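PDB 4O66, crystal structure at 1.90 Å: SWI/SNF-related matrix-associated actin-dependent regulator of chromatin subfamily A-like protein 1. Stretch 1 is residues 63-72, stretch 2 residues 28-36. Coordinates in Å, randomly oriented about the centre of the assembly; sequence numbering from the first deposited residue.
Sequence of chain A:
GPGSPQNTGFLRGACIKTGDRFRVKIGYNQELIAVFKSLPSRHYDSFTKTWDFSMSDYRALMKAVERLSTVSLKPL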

# COMPACT_ATOMS: atom_id res chain seq x y z
N LYS A 63 3.47 4.24 -12.56
CA LYS A 63 3.81 5.53 -13.17
C LYS A 63 3.83 6.67 -12.16
O LYS A 63 4.70 7.52 -12.22
CB LYS A 63 2.83 5.86 -14.30
CG LYS A 63 3.09 7.19 -15.00
CD LYS A 63 2.28 7.27 -16.29
CE LYS A 63 2.04 8.70 -16.75
NZ LYS A 63 1.22 8.70 -17.98
N ALA A 64 2.88 6.69 -11.23
CA ALA A 64 2.89 7.74 -10.21
C ALA A 64 4.03 7.55 -9.24
O ALA A 64 4.61 8.52 -8.75
CB ALA A 64 1.57 7.79 -9.45
N VAL A 65 4.38 6.30 -8.97
CA VAL A 65 5.39 6.02 -7.97
C VAL A 65 6.82 6.32 -8.48
O VAL A 65 7.72 6.66 -7.72
CB VAL A 65 5.24 4.56 -7.51
CG1 VAL A 65 6.50 4.03 -6.80
CG2 VAL A 65 3.97 4.44 -6.64
N GLU A 66 7.02 6.23 -9.79
CA GLU A 66 8.32 6.51 -10.36
C GLU A 66 8.70 7.97 -10.15
O GLU A 66 9.87 8.34 -10.25
CB GLU A 66 8.36 6.13 -11.84
CG GLU A 66 7.66 7.09 -12.80
CD GLU A 66 7.61 6.53 -14.22
OE1 GLU A 66 8.14 5.41 -14.43
OE2 GLU A 66 7.04 7.18 -15.13
N ARG A 67 7.70 8.80 -9.84
CA ARG A 67 7.88 10.24 -9.65
C ARG A 67 8.08 10.60 -8.19
O ARG A 67 8.37 11.75 -7.84
CB ARG A 67 6.68 10.99 -10.22
CG ARG A 67 6.66 11.01 -11.74
CD ARG A 67 5.27 10.83 -12.30
N LEU A 68 7.93 9.60 -7.34
CA LEU A 68 8.12 9.80 -5.92
C LEU A 68 9.52 9.35 -5.55
O LEU A 68 9.91 8.21 -5.83
CB LEU A 68 7.09 9.02 -5.11
CG LEU A 68 5.66 9.44 -5.39
CD1 LEU A 68 4.73 8.68 -4.48
CD2 LEU A 68 5.56 10.92 -5.19
N SER A 69 10.27 10.25 -4.93
CA SER A 69 11.62 9.94 -4.55
C SER A 69 11.63 9.20 -3.23
O SER A 69 12.66 8.67 -2.82
CB SER A 69 12.46 11.21 -4.47
N THR A 70 10.49 9.15 -2.55
CA THR A 70 10.46 8.45 -1.27
C THR A 70 9.80 7.09 -1.35
O THR A 70 9.62 6.45 -0.32
CB THR A 70 9.75 9.25 -0.20
OG1 THR A 70 8.34 9.21 -0.44
CG2 THR A 70 10.24 10.70 -0.21
N VAL A 71 9.43 6.64 -2.54
CA VAL A 71 8.83 5.32 -2.72
C VAL A 71 9.43 4.57 -3.90
O VAL A 71 9.63 5.14 -4.97
CB VAL A 71 7.29 5.40 -2.92
CG1 VAL A 71 6.69 4.00 -3.01
CG2 VAL A 71 6.64 6.20 -1.81
N SER A 72 9.73 3.30 -3.70
CA SER A 72 10.19 2.44 -4.78
C SER A 72 9.45 1.10 -4.73
O SER A 72 9.47 0.46 -3.69
CB SER A 72 11.70 2.21 -4.65
OG SER A 72 12.11 1.08 -5.40
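Stretch 2 (28-36) YNQELIAVF

Stretch 2 enters as a loop at Tyr-28 and Asn-29 and is helical from Gln-30 through Phe-36, the helix continuing later in the chain. Successive i to i-4 hydrogen bonds hold its backbone, from Ile-33 N to Asn-29 O (3.2 Å) through Phe-36 N to Leu-32 O (2.9 Å). Asn-29 occupies the N-cap position: its OD1 accepts from Leu-32 N at 3.0 Å, satisfying an amide that the first helical turn leaves without a backbone partner. Stretch 1 is helical at Lys-63 to Val-65, in a helix that begins earlier in the chain, then bends through a type I turn from Val-65 to Leu-68, closed by the bond from Leu-68 N to Val-65 O (3.0 Å). From there it runs on as loop, extended at Val-71 and Ser-72.

The two stretches run in opposing senses. The CA atoms of Ala-64 and Val-35 lie 6.7 Å apart, those of Leu-68 and Glu-31 7.4 Å, so that stretch 1 advances as stretch 2 is followed back toward its N-terminus; the CA atoms of Val-71 and Leu-32, 7.1 Å apart, mark where the loop still flanks the first helical turn. Together the stretches bury 409 Å², both sides summed, without a clear hydrogen bond between them.

The packing is chiefly apolar. Ala-64 points toward the helix, and its CB meets Val-35 CG1 at 3.7 Å. Leu-68, the last residue of the turn, brings CD1 to 3.8 Å from Val-35 CG2, so Val-35 touches both Ala-64 and the residue that closes the turn. Leu-32 leaves its backbone sideways, but the end of its side chain comes nearer: Leu-32 CD1 lies 4.0 Å from Val-65 CG2 and 4.0 Å from Val-71 CG1, so it touches both the first residue of the turn and the loop beyond it. Lys-63 and Glu-66 are out of reach of the helix and remain exposed.

Toward the N-terminal end of the helix the contact becomes more polar. Glu-31, with 76 Å² covered, reaches over Leu-68, its OE2 lying 3.3 Å from Leu-68 CD2. Glu-31 OE1 is modelled 2.2 Å from Thr-70 OG1, too short for a hydrogen bond and best regarded as a clash in the model. Asn-29, while its OD1 caps the helix, has ND2 3.5 Å from Val-71 CG2 and 3.4 Å from Thr-70 O.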

# COMPACT_ATOMS: atom_id res chain seq x y z
N TYR A 28 2.47 2.52 5.34
CA TYR A 28 2.76 3.28 4.12
C TYR A 28 3.25 4.66 4.52
O TYR A 28 3.42 4.92 5.71
CB TYR A 28 1.52 3.36 3.25
CG TYR A 28 0.99 1.98 2.89
CD1 TYR A 28 1.63 1.21 1.95
CD2 TYR A 28 -0.15 1.46 3.51
CE1 TYR A 28 1.15 -0.04 1.61
CE2 TYR A 28 -0.63 0.21 3.18
CZ TYR A 28 0.03 -0.54 2.23
OH TYR A 28 -0.48 -1.80 1.87
N ASN A 29 3.50 5.54 3.55
CA ASN A 29 3.81 6.94 3.85
C ASN A 29 2.80 7.86 3.19
O ASN A 29 1.93 7.38 2.47
CB ASN A 29 5.26 7.31 3.45
CG ASN A 29 5.56 7.10 1.96
OD1 ASN A 29 4.68 7.11 1.12
ND2 ASN A 29 6.83 6.97 1.64
N GLN A 30 2.89 9.15 3.46
CA GLN A 30 1.90 10.11 3.01
C GLN A 30 1.78 10.14 1.48
O GLN A 30 0.69 10.13 0.93
CB GLN A 30 2.23 11.52 3.56
CG GLN A 30 2.85 11.55 4.99
CD GLN A 30 1.84 11.85 6.11
OE1 GLN A 30 0.73 11.30 6.12
NE2 GLN A 30 2.24 12.70 7.07
N GLU A 31 2.92 10.17 0.80
CA GLU A 31 2.95 10.23 -0.66
C GLU A 31 2.24 9.09 -1.32
O GLU A 31 1.49 9.28 -2.27
CB GLU A 31 4.37 10.22 -1.15
CG GLU A 31 5.05 11.54 -1.22
CD GLU A 31 6.54 11.37 -1.30
OE1 GLU A 31 7.12 11.04 -0.25
OE2 GLU A 31 7.13 11.51 -2.40
N LEU A 32 2.51 7.90 -0.82
CA LEU A 32 1.99 6.66 -1.38
C LEU A 32 0.50 6.58 -1.21
O LEU A 32 -0.21 6.26 -2.13
CB LEU A 32 2.69 5.46 -0.73
CG LEU A 32 2.49 4.10 -1.40
CD1 LEU A 32 2.74 4.17 -2.89
CD2 LEU A 32 3.39 3.09 -0.75
N ILE A 33 0.03 6.89 -0.01
CA ILE A 33 -1.41 6.88 0.23
C ILE A 33 -2.13 7.88 -0.68
O ILE A 33 -3.23 7.62 -1.14
CB ILE A 33 -1.71 7.18 1.71
CG1 ILE A 33 -1.11 6.05 2.56
CG2 ILE A 33 -3.20 7.29 1.93
CD1 ILE A 33 -1.28 6.19 4.03
N ALA A 34 -1.49 9.03 -0.94
CA ALA A 34 -2.05 10.00 -1.86
C ALA A 34 -2.23 9.38 -3.25
O ALA A 34 -3.28 9.55 -3.86
CB ALA A 34 -1.17 11.22 -1.93
N VAL A 35 -1.21 8.66 -3.74
CA VAL A 35 -1.33 7.94 -5.00
C VAL A 35 -2.47 6.95 -4.90
O VAL A 35 -3.32 6.91 -5.78
CB VAL A 35 0.00 7.19 -5.37
CG1 VAL A 35 -0.16 6.30 -6.60
CG2 VAL A 35 1.13 8.17 -5.58
N PHE A 36 -2.51 6.17 -3.83
CA PHE A 36 -3.56 5.16 -3.66
C PHE A 36 -4.95 5.75 -3.78
O PHE A 36 -5.81 5.15 -4.37
CB PHE A 36 -3.46 4.48 -2.30
CG PHE A 36 -2.29 3.58 -2.12
CD1 PHE A 36 -1.50 3.19 -3.18
CD2 PHE A 36 -2.00 3.10 -0.86
CE1 PHE A 36 -0.43 2.31 -2.96
CE2 PHE A 36 -0.94 2.24 -0.64
CZ PHE A 36 -0.16 1.83 -1.69